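Local structure of phytase (Klebsiella pneumoniae, 2WU0) at residues L16-E21 with N281-L286; Y92-P97 with V400-P405; S319-E324 with L336-Q341. The protein probably hydrolyses phosphate esters of phytate (inositol hexakisphosphate), releasing phosphate. The protein carries 4 engineered substitutions. All blocks are in the same frame, centred on the assembly; numbering follows the deposited sequence.

Contact 1: L16-E21 with N281-L286; sequences LEKVVE and NVRWLL. With SO4 (sulfate ion), chain H.
Two neighbouring parallel strands of the central sheet meet here, with V19 beside W284, V20 beside L285 and E21 beside L286. Backbone bonds alternate between them: V19 N reaches R283 O at 2.8 Å, V19 O accepts L285 N, and E21 N closes on L285 O. V19 CG1 lies 3.5 Å from W284 CD1, approaching the indole obliquely. On the same face E21 runs alongside L286, E21 CG 3.7 Å from L286 CD1, while its OE2 is held by S320 and K67.

At a classic bulge, where E17 and K18 both face R325 of the next strand, the R283 side chain adds a bond of its own to the E17 backbone. Although CB of R283 starts away from residues 16-21, bends at chi2 (-40°) and chi3 (89°) bring R283 NH1 to 3.0 Å from E17 O, above the carbonyl plane. R283 NH1 also donates to O1 of a sulfate ion, probably from the crystallisation liquor, at 3.1 Å, and R283 NH2 to sulfate O3 at 2.9 Å; R325 and A278 N bind the same ion. Bonding near its own plane, the guanidinium links the E17 carbonyl to the anion, which probably offsets the positive charge gathered there.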
loop_
_atom_site.group_PDB
_atom_site.type_symbol
_atom_site.label_atom_id
_atom_site.label_comp_id
_atom_site.label_asym_id
_atom_site.label_seq_id
_atom_site.Cartn_x
_atom_site.Cartn_y
_atom_site.Cartn_z
ATOM N N LEU A 16 -22.515 8.435 5.949
ATOM C CA LEU A 16 -21.637 7.458 5.334
ATOM C C LEU A 16 -22.431 6.203 5.000
ATOM O O LEU A 16 -23.072 5.619 5.870
ATOM C CB LEU A 16 -20.503 7.114 6.298
ATOM C CG LEU A 16 -19.510 6.064 5.837
ATOM C CD1 LEU A 16 -18.908 6.486 4.489
ATOM C CD2 LEU A 16 -18.466 5.847 6.927
ATOM N N GLU A 17 -22.358 5.788 3.737
ATOM C CA GLU A 17 -23.130 4.660 3.230
ATOM C C GLU A 17 -22.318 3.385 3.015
ATOM O O GLU A 17 -22.807 2.298 3.274
ATOM C CB GLU A 17 -23.757 5.044 1.903
ATOM C CG GLU A 17 -24.774 6.139 2.005
ATOM C CD GLU A 17 -25.673 6.184 0.801
ATOM O OE1 GLU A 17 -25.194 6.589 -0.268
ATOM O OE2 GLU A 17 -26.854 5.813 0.916
ATOM N N LYS A 18 -21.090 3.527 2.523
ATOM C CA LYS A 18 -20.274 2.401 2.069
ATOM C C LYS A 18 -18.791 2.758 2.197
ATOM O O LYS A 18 -18.366 3.854 1.794
ATOM C CB LYS A 18 -20.566 2.119 0.588
ATOM C CG LYS A 18 -20.653 0.646 0.202
ATOM C CD LYS A 18 -19.360 -0.119 0.436
ATOM C CE LYS A 18 -19.470 -1.591 0.033
ATOM N NZ LYS A 18 -20.401 -1.850 -1.090
ATOM N N VAL A 19 -18.012 1.842 2.758
ATOM C CA VAL A 19 -16.581 1.948 2.709
ATOM C C VAL A 19 -16.028 0.829 1.818
ATOM O O VAL A 19 -16.448 -0.331 1.920
ATOM C CB VAL A 19 -15.970 1.866 4.116
ATOM C CG1 VAL A 19 -14.419 1.797 4.032
ATOM C CG2 VAL A 19 -16.426 3.051 4.938
ATOM N N VAL A 20 -15.109 1.199 0.928
ATOM C CA VAL A 20 -14.251 0.243 0.223
ATOM C C VAL A 20 -12.810 0.594 0.587
ATOM O O VAL A 20 -12.400 1.740 0.426
ATOM C CB VAL A 20 -14.428 0.324 -1.305
ATOM C CG1 VAL A 20 -13.394 -0.538 -2.000
ATOM C CG2 VAL A 20 -15.814 -0.114 -1.685
ATOM N N GLU A 21 -12.055 -0.375 1.104
ATOM C CA GLU A 21 -10.700 -0.102 1.603
ATOM C C GLU A 21 -9.682 -1.109 1.102
ATOM O O GLU A 21 -9.929 -2.316 1.117
ATOM C CB GLU A 21 -10.691 -0.100 3.119
ATOM C CG GLU A 21 -9.353 0.239 3.738
ATOM C CD GLU A 21 -9.479 0.539 5.235
ATOM O OE1 GLU A 21 -10.525 0.136 5.826
ATOM O OE2 GLU A 21 -8.550 1.178 5.811
ATOM N N ASN A 281 -23.619 -7.171 -0.725
ATOM C CA ASN A 281 -24.284 -6.122 0.001
ATOM C C ASN A 281 -23.605 -6.005 1.367
ATOM O O ASN A 281 -23.924 -6.745 2.301
ATOM C CB ASN A 281 -25.774 -6.490 0.116
ATOM C CG ASN A 281 -26.618 -5.415 0.787
ATOM O OD1 ASN A 281 -26.168 -4.721 1.693
ATOM N ND2 ASN A 281 -27.868 -5.302 0.359
ATOM N N VAL A 282 -22.654 -5.087 1.472
ATOM C CA VAL A 282 -21.908 -4.886 2.701
ATOM C C VAL A 282 -21.619 -3.414 2.867
ATOM O O VAL A 282 -21.492 -2.691 1.882
ATOM C CB VAL A 282 -20.571 -5.655 2.701
ATOM C CG1 VAL A 282 -20.822 -7.154 2.699
ATOM C CG2 VAL A 282 -19.710 -5.251 1.495
ATOM N N ARG A 283 -21.524 -2.972 4.117
ATOM C CA ARG A 283 -21.253 -1.581 4.419
ATOM C C ARG A 283 -19.780 -1.298 4.298
ATOM O O ARG A 283 -19.376 -0.163 4.082
ATOM C CB ARG A 283 -21.687 -1.233 5.843
ATOM C CG ARG A 283 -23.183 -1.145 6.097
ATOM C CD ARG A 283 -23.932 -0.481 4.944
ATOM N NE ARG A 283 -24.332 -1.483 3.962
ATOM C CZ ARG A 283 -24.471 -1.267 2.659
ATOM N NH1 ARG A 283 -24.199 -0.086 2.123
ATOM N NH2 ARG A 283 -24.861 -2.265 1.883
ATOM N N TRP A 284 -18.970 -2.338 4.449
ATOM C CA TRP A 284 -17.517 -2.180 4.432
ATOM C C TRP A 284 -16.877 -3.346 3.671
ATOM O O TRP A 284 -17.002 -4.503 4.078
ATOM C CB TRP A 284 -17.041 -2.108 5.873
ATOM C CG TRP A 284 -15.601 -1.849 6.069
ATOM C CD1 TRP A 284 -14.681 -1.504 5.131
ATOM C CD2 TRP A 284 -14.919 -1.862 7.317
ATOM N NE1 TRP A 284 -13.454 -1.331 5.719
ATOM C CE2 TRP A 284 -13.576 -1.545 7.064
ATOM C CE3 TRP A 284 -15.315 -2.138 8.632
ATOM C CZ2 TRP A 284 -12.618 -1.500 8.073
ATOM C CZ3 TRP A 284 -14.365 -2.086 9.637
ATOM C CH2 TRP A 284 -13.031 -1.766 9.351
ATOM N N LEU A 285 -16.247 -3.038 2.541
ATOM C CA LEU A 285 -15.520 -4.031 1.765
ATOM C C LEU A 285 -14.075 -3.707 2.024
ATOM O O LEU A 285 -13.627 -2.612 1.700
ATOM C CB LEU A 285 -15.840 -3.944 0.271
ATOM C CG LEU A 285 -15.042 -4.892 -0.632
ATOM C CD1 LEU A 285 -15.267 -6.342 -0.221
ATOM C CD2 LEU A 285 -15.389 -4.703 -2.095
ATOM N N LEU A 286 -13.374 -4.633 2.671
ATOM C CA LEU A 286 -11.985 -4.445 3.056
ATOM C C LEU A 286 -11.128 -5.407 2.249
ATOM O O LEU A 286 -11.306 -6.631 2.326
ATOM C CB LEU A 286 -11.812 -4.711 4.551
ATOM C CG LEU A 286 -10.402 -4.658 5.142
ATOM C CD1 LEU A 286 -9.760 -3.331 4.808
ATOM C CD2 LEU A 286 -10.436 -4.888 6.652
HETATM S S SO4 H . -25.400 -0.526 -1.593
HETATM O O1 SO4 H . -24.328 0.223 -0.968
HETATM O O2 SO4 H . -24.832 -1.356 -2.663
HETATM O O3 SO4 H . -26.086 -1.321 -0.581
HETATM O O4 SO4 H . -26.379 0.395 -2.188
#

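Contact 2: Y92-P97 with V400-P405; sequences YVRASP and VAMVLP
The C-terminal tail is fastened to a strand of the central sheet by the side chains of Y92 and R94, which reach across to backbone groups of A401, M402 and L404. Segment 400-405 has no regular structure, so this is docking of a loop on strand 91-95, with no pairing of strands.

R94 carries most of it. Its CG stands anti to the backbone N (chi1 173°) and the chain runs extended to NE, carrying the guanidinium to the carbonyls of the tail. R94 NH1 donates to two carbonyls near the guanidinium plane: A401 O, at 2.9 Å, is met in its carbonyl plane on a lone pair, whereas M402 O, also at 2.9 Å, is approached from above its plane. L404 crosses R94 at about a right angle and lays CD2 over the centre of one guanidinium face, 3.6 Å from R94 CZ. R94 NH2 is taken by D128 in a salt bridge, which fixes the rotation of the group further.

Y92 OH accepts L404 N at 2.8 Å, and a water bridges the same hydroxyl to L404 O, 2.7 Å from the water oxygen. V403 CG2 sits off-centre over one ring face, and the ring also stacks with H121. M402 reaches inward to L285 and L287. The whole is a C-terminal tail clasped across the outer strand of the mixed sheet in a branch 2 histidine phosphatase.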
loop_
_atom_site.group_PDB
_atom_site.type_symbol
_atom_site.label_atom_id
_atom_site.label_comp_id
_atom_site.label_asym_id
_atom_site.label_seq_id
_atom_site.Cartn_x
_atom_site.Cartn_y
_atom_site.Cartn_z
ATOM N N TYR A 92 -17.155 -7.398 4.545
ATOM C CA TYR A 92 -16.573 -8.572 3.901
ATOM C C TYR A 92 -15.102 -8.280 3.694
ATOM O O TYR A 92 -14.753 -7.288 3.046
ATOM C CB TYR A 92 -17.218 -8.868 2.553
ATOM C CG TYR A 92 -16.670 -10.117 1.886
ATOM C CD1 TYR A 92 -17.138 -11.382 2.249
ATOM C CD2 TYR A 92 -15.677 -10.040 0.904
ATOM C CE1 TYR A 92 -16.649 -12.526 1.653
ATOM C CE2 TYR A 92 -15.177 -11.184 0.300
ATOM C CZ TYR A 92 -15.669 -12.420 0.681
ATOM O OH TYR A 92 -15.194 -13.562 0.105
ATOM N N VAL A 93 -14.249 -9.130 4.259
ATOM C CA VAL A 93 -12.813 -8.964 4.167
ATOM C C VAL A 93 -12.247 -10.009 3.227
ATOM O O VAL A 93 -12.514 -11.205 3.369
ATOM C CB VAL A 93 -12.136 -9.086 5.542
ATOM C CG1 VAL A 93 -10.669 -8.713 5.432
ATOM C CG2 VAL A 93 -12.843 -8.194 6.570
ATOM N N ARG A 94 -11.444 -9.543 2.279
ATOM C CA ARG A 94 -10.813 -10.401 1.298
ATOM C C ARG A 94 -9.346 -10.064 1.230
ATOM O O ARG A 94 -8.986 -8.968 0.816
ATOM C CB ARG A 94 -11.453 -10.188 -0.064
ATOM C CG ARG A 94 -10.769 -10.901 -1.202
ATOM C CD ARG A 94 -11.722 -11.072 -2.384
ATOM N NE ARG A 94 -11.023 -11.460 -3.605
ATOM C CZ ARG A 94 -11.618 -11.937 -4.690
ATOM N NH1 ARG A 94 -12.931 -12.080 -4.740
ATOM N NH2 ARG A 94 -10.894 -12.259 -5.743
ATOM N N ALA A 95 -8.510 -11.021 1.624
ATOM C CA ALA A 95 -7.069 -10.835 1.725
ATOM C C ALA A 95 -6.334 -11.644 0.668
ATOM O O ALA A 95 -6.750 -12.742 0.299
ATOM C CB ALA A 95 -6.582 -11.232 3.126
ATOM N N SER A 96 -5.239 -11.071 0.173
ATOM C CA SER A 96 -4.269 -11.804 -0.639
ATOM C C SER A 96 -3.854 -13.047 0.146
ATOM O O SER A 96 -3.667 -12.969 1.347
ATOM C CB SER A 96 -3.054 -10.916 -0.918
ATOM O OG SER A 96 -1.979 -11.635 -1.485
ATOM N N PRO A 97 -3.714 -14.197 -0.526
ATOM C CA PRO A 97 -3.446 -15.463 0.187
ATOM C C PRO A 97 -2.115 -15.546 0.954
ATOM O O PRO A 97 -1.965 -16.415 1.800
ATOM C CB PRO A 97 -3.480 -16.519 -0.919
ATOM C CG PRO A 97 -3.262 -15.775 -2.179
ATOM C CD PRO A 97 -3.801 -14.386 -1.981
ATOM N N VAL A 400 -14.819 -9.551 -11.471
ATOM C CA VAL A 400 -14.460 -10.561 -10.484
ATOM C C VAL A 400 -15.590 -10.717 -9.479
ATOM O O VAL A 400 -16.151 -9.724 -9.025
ATOM C CB VAL A 400 -13.146 -10.222 -9.756
ATOM C CG1 VAL A 400 -12.001 -10.100 -10.766
ATOM C CG2 VAL A 400 -13.308 -8.956 -8.956
ATOM N N ALA A 401 -15.947 -11.965 -9.170
ATOM C CA ALA A 401 -16.914 -12.238 -8.116
ATOM C C ALA A 401 -16.212 -11.842 -6.823
ATOM O O ALA A 401 -15.178 -12.409 -6.492
ATOM C CB ALA A 401 -17.312 -13.707 -8.102
ATOM N N MET A 402 -16.732 -10.837 -6.122
ATOM C CA MET A 402 -16.042 -10.309 -4.939
ATOM C C MET A 402 -16.131 -11.284 -3.767
ATOM O O MET A 402 -15.178 -11.426 -2.993
ATOM C CB MET A 402 -16.588 -8.934 -4.551
ATOM C CG MET A 402 -15.910 -8.291 -3.334
ATOM S SD MET A 402 -14.156 -7.985 -3.573
ATOM C CE MET A 402 -14.175 -6.855 -4.975
ATOM N N VAL A 403 -17.261 -11.961 -3.633
ATOM C CA VAL A 403 -17.378 -12.995 -2.626
ATOM C C VAL A 403 -16.677 -14.248 -3.141
ATOM O O VAL A 403 -17.086 -14.841 -4.132
ATOM C CB VAL A 403 -18.856 -13.268 -2.245
ATOM C CG1 VAL A 403 -18.960 -14.478 -1.327
ATOM C CG2 VAL A 403 -19.452 -12.023 -1.582
ATOM N N LEU A 404 -15.584 -14.614 -2.481
ATOM C CA LEU A 404 -14.876 -15.860 -2.763
ATOM C C LEU A 404 -15.678 -17.035 -2.224
ATOM O O LEU A 404 -16.560 -16.845 -1.395
ATOM C CB LEU A 404 -13.509 -15.848 -2.077
ATOM C CG LEU A 404 -12.471 -14.873 -2.614
ATOM C CD1 LEU A 404 -11.472 -14.556 -1.524
ATOM C CD2 LEU A 404 -11.774 -15.440 -3.848
ATOM N N PRO A 405 -15.371 -18.257 -2.682
ATOM C CA PRO A 405 -15.963 -19.465 -2.073
ATOM C C PRO A 405 -15.342 -19.835 -0.714
ATOM O O PRO A 405 -14.382 -19.184 -0.287
ATOM C CB PRO A 405 -15.673 -20.549 -3.110
ATOM C CG PRO A 405 -14.462 -20.063 -3.850
ATOM C CD PRO A 405 -14.484 -18.571 -3.816
HETATM O O HOH W 1 -16.005 -15.834 0.997
#

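Contact 3: S319-E324 with L336-Q341; sequences SSLVLE and LRVYFQ
E324, R337 and Y339 meet in a compact polar cluster on one face of a beta hairpin, whose antiparallel strands 320-328 and 334-342 belong to the central sheet of this histidine phosphatase. E324 OE1 forms a salt bridge with R337 NH1 at 3.0 Å, the donor arriving on the syn side of the carboxylate. The other oxygen, E324 OE2, accepts the Y339 hydroxyl (OH) at 2.6 Å from above the carboxylate plane, and ring and carboxylate planes stand 77° apart. Y339 lies between two neighbours: R337 NH2 sits over the rim of one ring face, while V322 CB covers the opposite face in a CH-pi contact, 3.8 Å from the Y339 ring centroid. The tyrosine takes up this place because its CG lies between the backbone N and the carbonyl carbon (chi1 55°), which lays the ring against V322 of the partner strand.

Farther along the same face, Q341 NE2 donates to S320 OG at 2.8 Å. On the opposite face of the hairpin, L323 CD2 lies beside V338 CG2, 3.4 Å away, and F340 approaches S319 obliquely. Beneath these side chains the pairs S320-Q341, V322-Y339 and E324-R337 are hydrogen-bonded; V322 N to Y339 O, for example, is 2.7 Å.

A second shell sets the cluster in place. Y75 of helix 58-77 reaches E324 OE2, and W326 NE1 donates to E324 OE1, so each carboxylate oxygen of this buried glutamate has at least two partners, which would be expected to favour its charged form. E364 takes R337 NE in another salt bridge, a second hold on the guanidinium besides E324 at NH1. S320 OG, already met by Q341, is also bonded to OE2 of E21 on the adjoining strand 14-24.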
loop_
_atom_site.group_PDB
_atom_site.type_symbol
_atom_site.label_atom_id
_atom_site.label_comp_id
_atom_site.label_asym_id
_atom_site.label_seq_id
_atom_site.Cartn_x
_atom_site.Cartn_y
_atom_site.Cartn_z
ATOM N N SER A 319 -1.000 0.778 5.921
ATOM C CA SER A 319 -1.619 1.969 5.367
ATOM C C SER A 319 -2.781 1.491 4.536
ATOM O O SER A 319 -2.915 0.289 4.313
ATOM C CB SER A 319 -0.629 2.776 4.505
ATOM O OG SER A 319 -0.270 2.109 3.306
ATOM N N SER A 320 -3.613 2.428 4.081
ATOM C CA SER A 320 -4.747 2.076 3.214
ATOM C C SER A 320 -5.303 3.222 2.393
ATOM O O SER A 320 -5.278 4.371 2.807
ATOM C CB SER A 320 -5.890 1.425 4.005
ATOM O OG SER A 320 -6.501 2.340 4.890
ATOM N N LEU A 321 -5.793 2.849 1.213
ATOM C CA LEU A 321 -6.527 3.718 0.288
ATOM C C LEU A 321 -8.014 3.464 0.595
ATOM O O LEU A 321 -8.454 2.316 0.599
ATOM C CB LEU A 321 -6.225 3.297 -1.156
ATOM C CG LEU A 321 -5.853 4.322 -2.222
ATOM C CD1 LEU A 321 -5.800 3.612 -3.591
ATOM C CD2 LEU A 321 -6.807 5.487 -2.235
ATOM N N VAL A 322 -8.770 4.518 0.853
ATOM C CA VAL A 322 -10.167 4.369 1.216
ATOM C C VAL A 322 -11.078 5.134 0.256
ATOM O O VAL A 322 -10.754 6.232 -0.185
ATOM C CB VAL A 322 -10.409 4.856 2.654
ATOM C CG1 VAL A 322 -11.870 4.798 2.982
ATOM C CG2 VAL A 322 -9.593 4.025 3.642
ATOM N N LEU A 323 -12.200 4.502 -0.081
ATOM C CA LEU A 323 -13.292 5.117 -0.841
ATOM C C LEU A 323 -14.511 5.033 0.046
ATOM O O LEU A 323 -14.897 3.941 0.460
ATOM C CB LEU A 323 -13.596 4.352 -2.134
ATOM C CG LEU A 323 -12.458 4.091 -3.116
ATOM C CD1 LEU A 323 -13.011 3.425 -4.350
ATOM C CD2 LEU A 323 -11.768 5.393 -3.478
ATOM N N GLU A 324 -15.087 6.188 0.350
ATOM C CA GLU A 324 -16.289 6.285 1.157
ATOM C C GLU A 324 -17.368 6.940 0.302
ATOM O O GLU A 324 -17.152 8.012 -0.260
ATOM C CB GLU A 324 -16.022 7.149 2.392
ATOM C CG GLU A 324 -15.162 6.485 3.457
ATOM C CD GLU A 324 -14.755 7.438 4.585
ATOM O OE1 GLU A 324 -14.964 8.665 4.443
ATOM O OE2 GLU A 324 -14.206 6.957 5.611
ATOM N N LEU A 336 -18.526 10.928 -3.199
ATOM C CA LEU A 336 -17.437 10.018 -2.953
ATOM C C LEU A 336 -16.324 10.786 -2.274
ATOM O O LEU A 336 -15.941 11.858 -2.736
ATOM C CB LEU A 336 -16.923 9.441 -4.263
ATOM C CG LEU A 336 -15.999 8.247 -4.076
ATOM C CD1 LEU A 336 -16.799 7.018 -3.633
ATOM C CD2 LEU A 336 -15.261 7.987 -5.357
ATOM N N ARG A 337 -15.821 10.233 -1.174
ATOM C CA ARG A 337 -14.611 10.723 -0.531
ATOM C C ARG A 337 -13.501 9.684 -0.722
ATOM O O ARG A 337 -13.708 8.484 -0.563
ATOM C CB ARG A 337 -14.866 10.982 0.951
ATOM C CG ARG A 337 -13.633 11.320 1.727
ATOM C CD ARG A 337 -13.970 11.792 3.114
ATOM N NE ARG A 337 -12.755 12.154 3.837
ATOM C CZ ARG A 337 -12.375 11.646 5.004
ATOM N NH1 ARG A 337 -13.097 10.726 5.622
ATOM N NH2 ARG A 337 -11.243 12.064 5.550
ATOM N N VAL A 338 -12.317 10.149 -1.072
ATOM C CA VAL A 338 -11.218 9.265 -1.356
ATOM C C VAL A 338 -10.007 9.763 -0.592
ATOM O O VAL A 338 -9.626 10.926 -0.724
ATOM C CB VAL A 338 -10.916 9.278 -2.851
ATOM C CG1 VAL A 338 -9.646 8.483 -3.157
ATOM C CG2 VAL A 338 -12.105 8.738 -3.624
ATOM N N TYR A 339 -9.393 8.894 0.210
ATOM C CA TYR A 339 -8.147 9.280 0.867
ATOM C C TYR A 339 -7.176 8.142 1.070
ATOM O O TYR A 339 -7.534 6.970 0.990
ATOM C CB TYR A 339 -8.438 9.955 2.201
ATOM C CG TYR A 339 -9.281 9.135 3.135
ATOM C CD1 TYR A 339 -10.660 9.131 3.022
ATOM C CD2 TYR A 339 -8.700 8.373 4.130
ATOM C CE1 TYR A 339 -11.437 8.386 3.877
ATOM C CE2 TYR A 339 -9.470 7.625 4.995
ATOM C CZ TYR A 339 -10.836 7.641 4.861
ATOM O OH TYR A 339 -11.594 6.909 5.699
ATOM N N PHE A 340 -5.932 8.513 1.328
ATOM C CA PHE A 340 -4.910 7.566 1.720
ATOM C C PHE A 340 -4.552 7.838 3.163
ATOM O O PHE A 340 -4.445 8.985 3.561
ATOM C CB PHE A 340 -3.677 7.711 0.832
ATOM C CG PHE A 340 -2.600 6.745 1.168
ATOM C CD1 PHE A 340 -2.767 5.393 0.906
ATOM C CD2 PHE A 340 -1.442 7.166 1.781
ATOM C CE1 PHE A 340 -1.786 4.484 1.231
ATOM C CE2 PHE A 340 -0.460 6.267 2.110
ATOM C CZ PHE A 340 -0.639 4.913 1.830
ATOM N N GLN A 341 -4.399 6.797 3.965
ATOM C CA GLN A 341 -4.099 6.995 5.386
ATOM C C GLN A 341 -2.973 6.070 5.808
ATOM O O GLN A 341 -2.796 4.975 5.261
ATOM C CB GLN A 341 -5.348 6.787 6.273
ATOM C CG GLN A 341 -5.824 5.356 6.328
ATOM C CD GLN A 341 -7.192 5.183 6.952
ATOM O OE1 GLN A 341 -7.559 5.882 7.888
ATOM N NE2 GLN A 341 -7.952 4.217 6.441
#

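In the fold
From the N terminus, strand 14-24 comes first, and contact 1 pairs it with strand 284-289, closing a loop of some 260 residues, about half of it helical. Strand 91-95 lies inside this loop, yet its partner in contact 2 is the tail at 400-405, so contacts 1 and 2 cross. Contact 3 follows contact 1 in series, a short hairpin nested within the long loop that contact 2 closes. In space the strands run 91-95, 284-289, 14-24, 320-328 and 334-342 across one mixed sheet. Contact 1 touches both others, while contacts 2 and 3 stay about 10 Å apart at their nearest atoms, joined through it.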